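Local structure of protein argonaute (1YVU) at residues 349-361 with 413-425. The protein cleaves target RNA as a DNA-guided endonuclease, using short single-stranded DNA guides to select complementary strands, with magnesium as the preferred cofactor. Residues are numbered along the deposited sequence; the frame is centred on the assembly and turned at random.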
ATOM      1  N   LYS A 349       0.967   9.913  32.606  1.00 53.19           N
ATOM      2  CA  LYS A 349      -0.239  10.322  33.321  1.00 48.49           C
ATOM      3  C   LYS A 349      -0.564   9.278  34.395  1.00 48.46           C
ATOM      4  O   LYS A 349      -1.089   8.202  34.095  1.00 43.53           O
ATOM      5  CB  LYS A 349      -1.413  10.545  32.353  1.00 46.01           C
ATOM      6  CG  LYS A 349      -2.430  11.539  32.905  1.00 43.62           C
ATOM      7  CD  LYS A 349      -3.572  11.822  31.966  1.00 38.01           C
ATOM      8  CE  LYS A 349      -4.591  12.709  32.660  1.00 37.84           C
ATOM      9  NZ  LYS A 349      -5.703  13.127  31.744  1.00 35.21           N
ATOM     10  N   ASP A 350      -0.209   9.609  35.644  1.00 49.38           N
ATOM     11  CA  ASP A 350      -0.417   8.736  36.807  1.00 50.54           C
ATOM     12  C   ASP A 350      -1.865   8.317  37.084  1.00 45.61           C
ATOM     13  O   ASP A 350      -2.102   7.193  37.511  1.00 43.57           O
ATOM     14  CB  ASP A 350       0.298   9.263  38.093  1.00 57.99           C
ATOM     15  CG  ASP A 350       0.297  10.808  38.237  1.00 64.45           C
ATOM     16  OD1 ASP A 350      -0.759  11.450  38.022  1.00 69.51           O
ATOM     17  OD2 ASP A 350       1.361  11.380  38.608  1.00 67.02           O
ATOM     18  N   VAL A 351      -2.813   9.193  36.742  1.00 45.53           N
ATOM     19  CA  VAL A 351      -4.257   8.979  36.915  1.00 43.94           C
ATOM     20  C   VAL A 351      -4.969   9.122  35.568  1.00 44.71           C
ATOM     21  O   VAL A 351      -4.754  10.112  34.865  1.00 49.41           O
ATOM     22  CB  VAL A 351      -4.820  10.036  37.907  1.00 50.62           C
ATOM     23  CG1 VAL A 351      -6.348  10.213  37.795  1.00 47.98           C
ATOM     24  CG2 VAL A 351      -4.450   9.643  39.314  1.00 57.89           C
ATOM     25  N   LEU A 352      -5.882   8.204  35.250  1.00 41.08           N
ATOM     26  CA  LEU A 352      -6.619   8.244  33.964  1.00 47.78           C
ATOM     27  C   LEU A 352      -8.168   8.246  34.001  1.00 42.53           C
ATOM     28  O   LEU A 352      -8.776   7.634  34.882  1.00 40.94           O
ATOM     29  CB  LEU A 352      -6.165   7.076  33.086  1.00 39.51           C
ATOM     30  CG  LEU A 352      -5.117   7.174  31.987  1.00 34.98           C
ATOM     31  CD1 LEU A 352      -3.906   7.948  32.358  1.00 30.05           C
ATOM     32  CD2 LEU A 352      -4.736   5.778  31.696  1.00 37.79           C
ATOM     33  N   SER A 353      -8.792   8.911  33.024  1.00 41.07           N
ATOM     34  CA  SER A 353     -10.256   8.972  32.917  1.00 40.83           C
ATOM     35  C   SER A 353     -10.684   8.078  31.754  1.00 39.47           C
ATOM     36  O   SER A 353     -10.345   8.351  30.602  1.00 44.37           O
ATOM     37  CB  SER A 353     -10.751  10.419  32.738  1.00 41.39           C
ATOM     38  OG  SER A 353     -10.113  11.068  31.653  1.00 49.94           O
ATOM     39  N   VAL A 354     -11.372   6.981  32.085  1.00 39.27           N
ATOM     40  CA  VAL A 354     -11.818   5.964  31.121  1.00 32.95           C
ATOM     41  C   VAL A 354     -13.336   5.825  31.001  1.00 27.39           C
ATOM     42  O   VAL A 354     -14.035   5.929  32.003  1.00 28.15           O
ATOM     43  CB  VAL A 354     -11.250   4.556  31.552  1.00 24.04           C
ATOM     44  CG1 VAL A 354     -11.648   3.444  30.585  1.00 28.21           C
ATOM     45  CG2 VAL A 354      -9.743   4.609  31.652  1.00 30.12           C
ATOM     46  N   GLU A 355     -13.828   5.646  29.775  1.00 25.42           N
ATOM     47  CA  GLU A 355     -15.251   5.359  29.509  1.00 27.67           C
ATOM     48  C   GLU A 355     -15.296   3.866  29.089  1.00 24.15           C
ATOM     49  O   GLU A 355     -14.333   3.353  28.497  1.00 29.93           O
ATOM     50  CB  GLU A 355     -15.821   6.231  28.377  1.00 36.37           C
ATOM     51  CG  GLU A 355     -16.619   7.483  28.834  1.00 43.43           C
ATOM     52  CD  GLU A 355     -18.131   7.399  28.627  1.00 45.94           C
ATOM     53  OE1 GLU A 355     -18.594   7.041  27.521  1.00 51.11           O
ATOM     54  OE2 GLU A 355     -18.864   7.730  29.578  1.00 42.63           O
ATOM     55  N   ILE A 356     -16.358   3.148  29.451  1.00 18.46           N
ATOM     56  CA  ILE A 356     -16.487   1.728  29.100  1.00 19.43           C
ATOM     57  C   ILE A 356     -17.748   1.462  28.320  1.00 15.90           C
ATOM     58  O   ILE A 356     -18.734   2.205  28.465  1.00 20.05           O
ATOM     59  CB  ILE A 356     -16.488   0.821  30.371  1.00 14.43           C
ATOM     60  CG1 ILE A 356     -15.135   0.881  31.056  1.00 20.99           C
ATOM     61  CG2 ILE A 356     -16.724  -0.622  30.027  1.00 16.85           C
ATOM     62  CD1 ILE A 356     -15.230   0.755  32.497  1.00 21.30           C
ATOM     63  N   ILE A 357     -17.697   0.463  27.435  1.00  7.49           N
ATOM     64  CA  ILE A 357     -18.865   0.079  26.645  1.00 16.78           C
ATOM     65  C   ILE A 357     -18.954  -1.419  26.540  1.00 18.49           C
ATOM     66  O   ILE A 357     -17.962  -2.079  26.271  1.00 21.55           O
ATOM     67  CB  ILE A 357     -18.898   0.650  25.147  1.00 14.06           C
ATOM     68  CG1 ILE A 357     -18.941   2.160  25.124  1.00  9.85           C
ATOM     69  CG2 ILE A 357     -20.134   0.146  24.326  1.00 13.26           C
ATOM     70  CD1 ILE A 357     -17.615   2.714  25.017  1.00 17.20           C
ATOM     71  N   SER A 358     -20.162  -1.943  26.702  1.00 22.83           N
ATOM     72  CA  SER A 358     -20.375  -3.351  26.559  1.00 28.37           C
ATOM     73  C   SER A 358     -21.537  -3.561  25.647  1.00 29.33           C
ATOM     74  O   SER A 358     -22.540  -2.875  25.702  1.00 31.97           O
ATOM     75  CB  SER A 358     -20.636  -4.017  27.883  1.00 24.62           C
ATOM     76  OG  SER A 358     -21.738  -3.372  28.461  1.00 44.86           O
ATOM     77  N   VAL A 359     -21.304  -4.501  24.764  1.00 33.33           N
ATOM     78  CA  VAL A 359     -22.208  -4.957  23.743  1.00 41.87           C
ATOM     79  C   VAL A 359     -22.499  -6.379  24.228  1.00 45.24           C
ATOM     80  O   VAL A 359     -21.621  -7.265  24.198  1.00 41.27           O
ATOM     81  CB  VAL A 359     -21.437  -4.899  22.446  1.00 41.33           C
ATOM     82  CG1 VAL A 359     -21.856  -5.964  21.464  1.00 40.61           C
ATOM     83  CG2 VAL A 359     -21.517  -3.500  21.898  1.00 40.06           C
ATOM     84  N   SER A 360     -23.725  -6.575  24.706  1.00 54.44           N
ATOM     85  CA  SER A 360     -24.107  -7.864  25.270  1.00 60.59           C
ATOM     86  C   SER A 360     -25.352  -8.481  24.653  1.00 67.73           C
ATOM     87  O   SER A 360     -26.035  -7.848  23.843  1.00 69.00           O
ATOM     88  CB  SER A 360     -24.318  -7.731  26.788  1.00 59.96           C
ATOM     89  OG  SER A 360     -23.656  -6.595  27.336  1.00 59.27           O
ATOM     90  N   VAL A 361     -25.624  -9.725  25.066  1.00 70.18           N
ATOM     91  CA  VAL A 361     -26.785 -10.518  24.627  1.00 76.50           C
ATOM     92  C   VAL A 361     -27.669 -10.920  25.846  1.00 81.49           C
ATOM     93  O   VAL A 361     -28.781 -10.398  26.062  1.00 76.98           O
ATOM     94  CB  VAL A 361     -26.323 -11.795  23.811  1.00 78.40           C
ATOM     95  CG1 VAL A 361     -27.476 -12.814  23.624  1.00 78.32           C
ATOM     96  CG2 VAL A 361     -25.813 -11.373  22.432  1.00 77.18           C
ATOM     97  N   LYS A 413     -18.945  10.505  23.050  1.00 67.52           N
ATOM     98  CA  LYS A 413     -17.780  10.100  23.824  1.00 70.21           C
ATOM     99  C   LYS A 413     -16.515  10.910  23.779  1.00 69.71           C
ATOM    100  O   LYS A 413     -15.444  10.408  24.136  1.00 67.51           O
ATOM    101  CB  LYS A 413     -17.466   8.647  23.550  1.00 72.79           C
ATOM    102  CG  LYS A 413     -17.034   7.887  24.779  1.00 78.11           C
ATOM    103  CD  LYS A 413     -16.981   6.458  24.461  1.00 88.25           C
ATOM    104  CE  LYS A 413     -18.333   5.949  23.986  1.00 97.76           C
ATOM    105  NZ  LYS A 413     -18.142   4.920  22.926  1.00102.58           N
ATOM    106  N   ILE A 414     -16.610  12.165  23.361  1.00 67.93           N
ATOM    107  CA  ILE A 414     -15.391  12.965  23.346  1.00 65.81           C
ATOM    108  C   ILE A 414     -15.119  13.500  24.745  1.00 65.51           C
ATOM    109  O   ILE A 414     -13.968  13.775  25.076  1.00 57.48           O
ATOM    110  CB  ILE A 414     -15.346  14.068  22.246  1.00 73.16           C
ATOM    111  CG1 ILE A 414     -16.052  13.573  20.969  1.00 75.52           C
ATOM    112  CG2 ILE A 414     -13.853  14.369  21.905  1.00 71.33           C
ATOM    113  CD1 ILE A 414     -15.774  14.393  19.665  1.00 73.09           C
ATOM    114  N   LYS A 415     -16.167  13.454  25.578  1.00 67.86           N
ATOM    115  CA  LYS A 415     -16.215  13.874  26.994  1.00 73.63           C
ATOM    116  C   LYS A 415     -15.011  14.549  27.668  1.00 69.86           C
ATOM    117  O   LYS A 415     -15.182  15.599  28.306  1.00 76.86           O
ATOM    118  CB  LYS A 415     -16.774  12.730  27.861  1.00 72.39           C
ATOM    119  CG  LYS A 415     -18.241  12.476  27.596  1.00 72.58           C
ATOM    120  CD  LYS A 415     -18.784  11.311  28.362  1.00 79.47           C
ATOM    121  CE  LYS A 415     -20.236  11.106  28.003  1.00 79.96           C
ATOM    122  NZ  LYS A 415     -20.852   9.961  28.727  1.00 85.97           N
ATOM    123  N   ASP A 416     -13.838  13.914  27.510  1.00 65.52           N
ATOM    124  CA  ASP A 416     -12.500  14.311  27.988  1.00 59.64           C
ATOM    125  C   ASP A 416     -11.705  13.043  28.274  1.00 57.56           C
ATOM    126  O   ASP A 416     -10.623  13.090  28.873  1.00 56.22           O
ATOM    127  CB  ASP A 416     -12.519  15.192  29.252  1.00 64.61           C
ATOM    128  CG  ASP A 416     -11.400  16.230  29.268  1.00 63.35           C
ATOM    129  OD1 ASP A 416     -10.423  16.114  28.487  1.00 60.83           O
ATOM    130  OD2 ASP A 416     -11.512  17.175  30.071  1.00 70.22           O
ATOM    131  N   VAL A 417     -12.223  11.911  27.810  1.00 50.61           N
ATOM    132  CA  VAL A 417     -11.593  10.623  28.043  1.00 36.84           C
ATOM    133  C   VAL A 417     -10.185  10.434  27.533  1.00 36.99           C
ATOM    134  O   VAL A 417      -9.818  10.949  26.474  1.00 40.66           O
ATOM    135  CB  VAL A 417     -12.451   9.447  27.566  1.00 40.63           C
ATOM    136  CG1 VAL A 417     -13.254   8.955  28.688  1.00 35.54           C
ATOM    137  CG2 VAL A 417     -13.354   9.845  26.398  1.00 42.14           C
ATOM    138  N   ASP A 418      -9.397   9.749  28.359  1.00 34.43           N
ATOM    139  CA  ASP A 418      -8.008   9.418  28.086  1.00 32.93           C
ATOM    140  C   ASP A 418      -7.919   8.079  27.363  1.00 35.78           C
ATOM    141  O   ASP A 418      -6.992   7.850  26.575  1.00 33.31           O
ATOM    142  CB  ASP A 418      -7.223   9.348  29.392  1.00 36.88           C
ATOM    143  CG  ASP A 418      -6.996  10.713  30.033  1.00 36.46           C
ATOM    144  OD1 ASP A 418      -7.029  11.759  29.337  1.00 45.74           O
ATOM    145  OD2 ASP A 418      -6.767  10.733  31.259  1.00 38.23           O
ATOM    146  N   LEU A 419      -8.877   7.195  27.660  1.00 39.07           N
ATOM    147  CA  LEU A 419      -9.010   5.851  27.054  1.00 31.70           C
ATOM    148  C   LEU A 419     -10.492   5.462  27.009  1.00 27.34           C
ATOM    149  O   LEU A 419     -11.346   6.105  27.638  1.00 29.22           O
ATOM    150  CB  LEU A 419      -8.219   4.801  27.852  1.00 37.81           C
ATOM    151  CG  LEU A 419      -8.230   3.326  27.404  1.00 36.19           C
ATOM    152  CD1 LEU A 419      -7.630   3.121  26.021  1.00 40.81           C
ATOM    153  CD2 LEU A 419      -7.465   2.533  28.400  1.00 40.66           C
ATOM    154  N   VAL A 420     -10.808   4.460  26.202  1.00 21.19           N
ATOM    155  CA  VAL A 420     -12.180   3.978  26.084  1.00 19.63           C
ATOM    156  C   VAL A 420     -12.074   2.457  26.022  1.00 15.44           C
ATOM    157  O   VAL A 420     -11.411   1.919  25.123  1.00 24.23           O
ATOM    158  CB  VAL A 420     -12.866   4.521  24.770  1.00 25.62           C
ATOM    159  CG1 VAL A 420     -14.214   3.868  24.533  1.00 21.32           C
ATOM    160  CG2 VAL A 420     -13.066   6.018  24.828  1.00 32.06           C
ATOM    161  N   ILE A 421     -12.694   1.750  26.957  1.00 14.72           N
ATOM    162  CA  ILE A 421     -12.600   0.300  26.884  1.00 13.14           C
ATOM    163  C   ILE A 421     -13.923  -0.278  26.427  1.00 12.01           C
ATOM    164  O   ILE A 421     -14.942  -0.068  27.064  1.00 11.80           O
ATOM    165  CB  ILE A 421     -12.137  -0.335  28.214  1.00 11.54           C
ATOM    166  CG1 ILE A 421     -10.830   0.336  28.698  1.00  9.62           C
ATOM    167  CG2 ILE A 421     -11.925  -1.844  28.024  1.00  7.74           C
ATOM    168  CD1 ILE A 421     -10.165  -0.280  29.951  1.00 13.53           C
ATOM    169  N   VAL A 422     -13.898  -1.010  25.315  1.00 15.31           N
ATOM    170  CA  VAL A 422     -15.101  -1.620  24.756  1.00 19.68           C
ATOM    171  C   VAL A 422     -15.072  -3.140  24.752  1.00 18.10           C
ATOM    172  O   VAL A 422     -14.167  -3.758  24.180  1.00 19.46           O
ATOM    173  CB  VAL A 422     -15.366  -1.152  23.272  1.00 28.02           C
ATOM    174  CG1 VAL A 422     -16.740  -1.685  22.744  1.00 18.81           C
ATOM    175  CG2 VAL A 422     -15.305   0.378  23.156  1.00 30.56           C
ATOM    176  N   PHE A 423     -16.120  -3.728  25.331  1.00 21.31           N
ATOM    177  CA  PHE A 423     -16.291  -5.177  25.373  1.00 27.40           C
ATOM    178  C   PHE A 423     -17.367  -5.547  24.343  1.00 26.86           C
ATOM    179  O   PHE A 423     -18.544  -5.220  24.540  1.00 30.57           O
ATOM    180  CB  PHE A 423     -16.750  -5.654  26.751  1.00 19.81           C
ATOM    181  CG  PHE A 423     -15.772  -5.433  27.850  1.00 14.34           C
ATOM    182  CD1 PHE A 423     -15.946  -4.351  28.740  1.00 17.02           C
ATOM    183  CD2 PHE A 423     -14.732  -6.352  28.081  1.00 12.20           C
ATOM    184  CE1 PHE A 423     -15.096  -4.190  29.877  1.00 11.35           C
ATOM    185  CE2 PHE A 423     -13.867  -6.213  29.214  1.00 13.79           C
ATOM    186  CZ  PHE A 423     -14.055  -5.120  30.117  1.00  7.34           C
ATOM    187  N   LEU A 424     -16.970  -6.197  23.246  1.00 32.48           N
ATOM    188  CA  LEU A 424     -17.930  -6.600  22.206  1.00 39.77           C
ATOM    189  C   LEU A 424     -18.332  -8.061  22.306  1.00 40.56           C
ATOM    190  O   LEU A 424     -17.499  -8.887  22.671  1.00 44.56           O
ATOM    191  CB  LEU A 424     -17.369  -6.352  20.813  1.00 39.48           C
ATOM    192  CG  LEU A 424     -17.002  -4.958  20.332  1.00 40.04           C
ATOM    193  CD1 LEU A 424     -16.437  -5.148  18.955  1.00 42.25           C
ATOM    194  CD2 LEU A 424     -18.201  -4.022  20.278  1.00 34.74           C
ATOM    195  N   GLU A 425     -19.580  -8.383  21.950  1.00 42.96           N
ATOM    196  CA  GLU A 425     -20.059  -9.762  21.997  1.00 52.67           C
ATOM    197  C   GLU A 425     -19.630 -10.552  20.772  1.00 51.85           C
ATOM    198  O   GLU A 425     -19.787 -10.072  19.661  1.00 53.85           O
ATOM    199  CB  GLU A 425     -21.583  -9.817  22.137  1.00 56.66           C
ATOM    200  CG  GLU A 425     -22.130 -11.222  22.520  1.00 62.76           C
ATOM    201  CD  GLU A 425     -21.759 -11.704  23.931  1.00 66.73           C
ATOM    202  OE1 GLU A 425     -21.649 -10.888  24.873  1.00 69.63           O
ATOM    203  OE2 GLU A 425     -21.597 -12.926  24.100  1.00 66.80           O
TER
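Strands 351-360 and 419-424 are the two central, parallel strands of the four-stranded Mid-domain sheet, flanked by strands 386-396 and 454-457. Ile356 pairs with Ile421 and Ile357 with Val422 in register, and the bonds form a parallel ladder: Ile421 N donates to Glu355 O (2.8 Å), Ile357 N to Ile421 O (2.8 Å) and Phe423 N to Ile357 O (2.6 Å).

Beta-branched valines and isoleucines, which suit extended strands, line both faces of this largely apolar middle part. On one, Val354 CG1 packs on Ile421 CG1 (3.7 Å), and Ile356 CG2 lies at the edge of the Phe423 ring; both side chains touch Leu373 of helix 368-381. On the other, with Ile357 CG1 beside the backbone N (chi1 -62°), a turn at chi2 (94°) brings CD1 to Val420 CG1 (3.6 Å) and Val422 CG2.

Asp418 ties the leading ends together. Its OD2 receives Lys349 NZ (2.7 Å) on the syn side, close to the carboxylate plane, and Ser353 N (3.2 Å) from above that plane, while Asp418 N donates to Ser353 O. A carboxylate suits this place, meeting the Lys349 ammonium as a salt bridge while accepting the Ser353 N-H. Glu355 bends at chi2 over Val417 CG1, and its OE2 forms a salt bridge with Lys415 NZ (3.1 Å), although Lys415 is poorly ordered. Between the strands the chain runs through helix 368-381, outer strand 386-396 and helix 402-411, the alternating parallel topology of the Rossmann-like Mid domain of Argonautes.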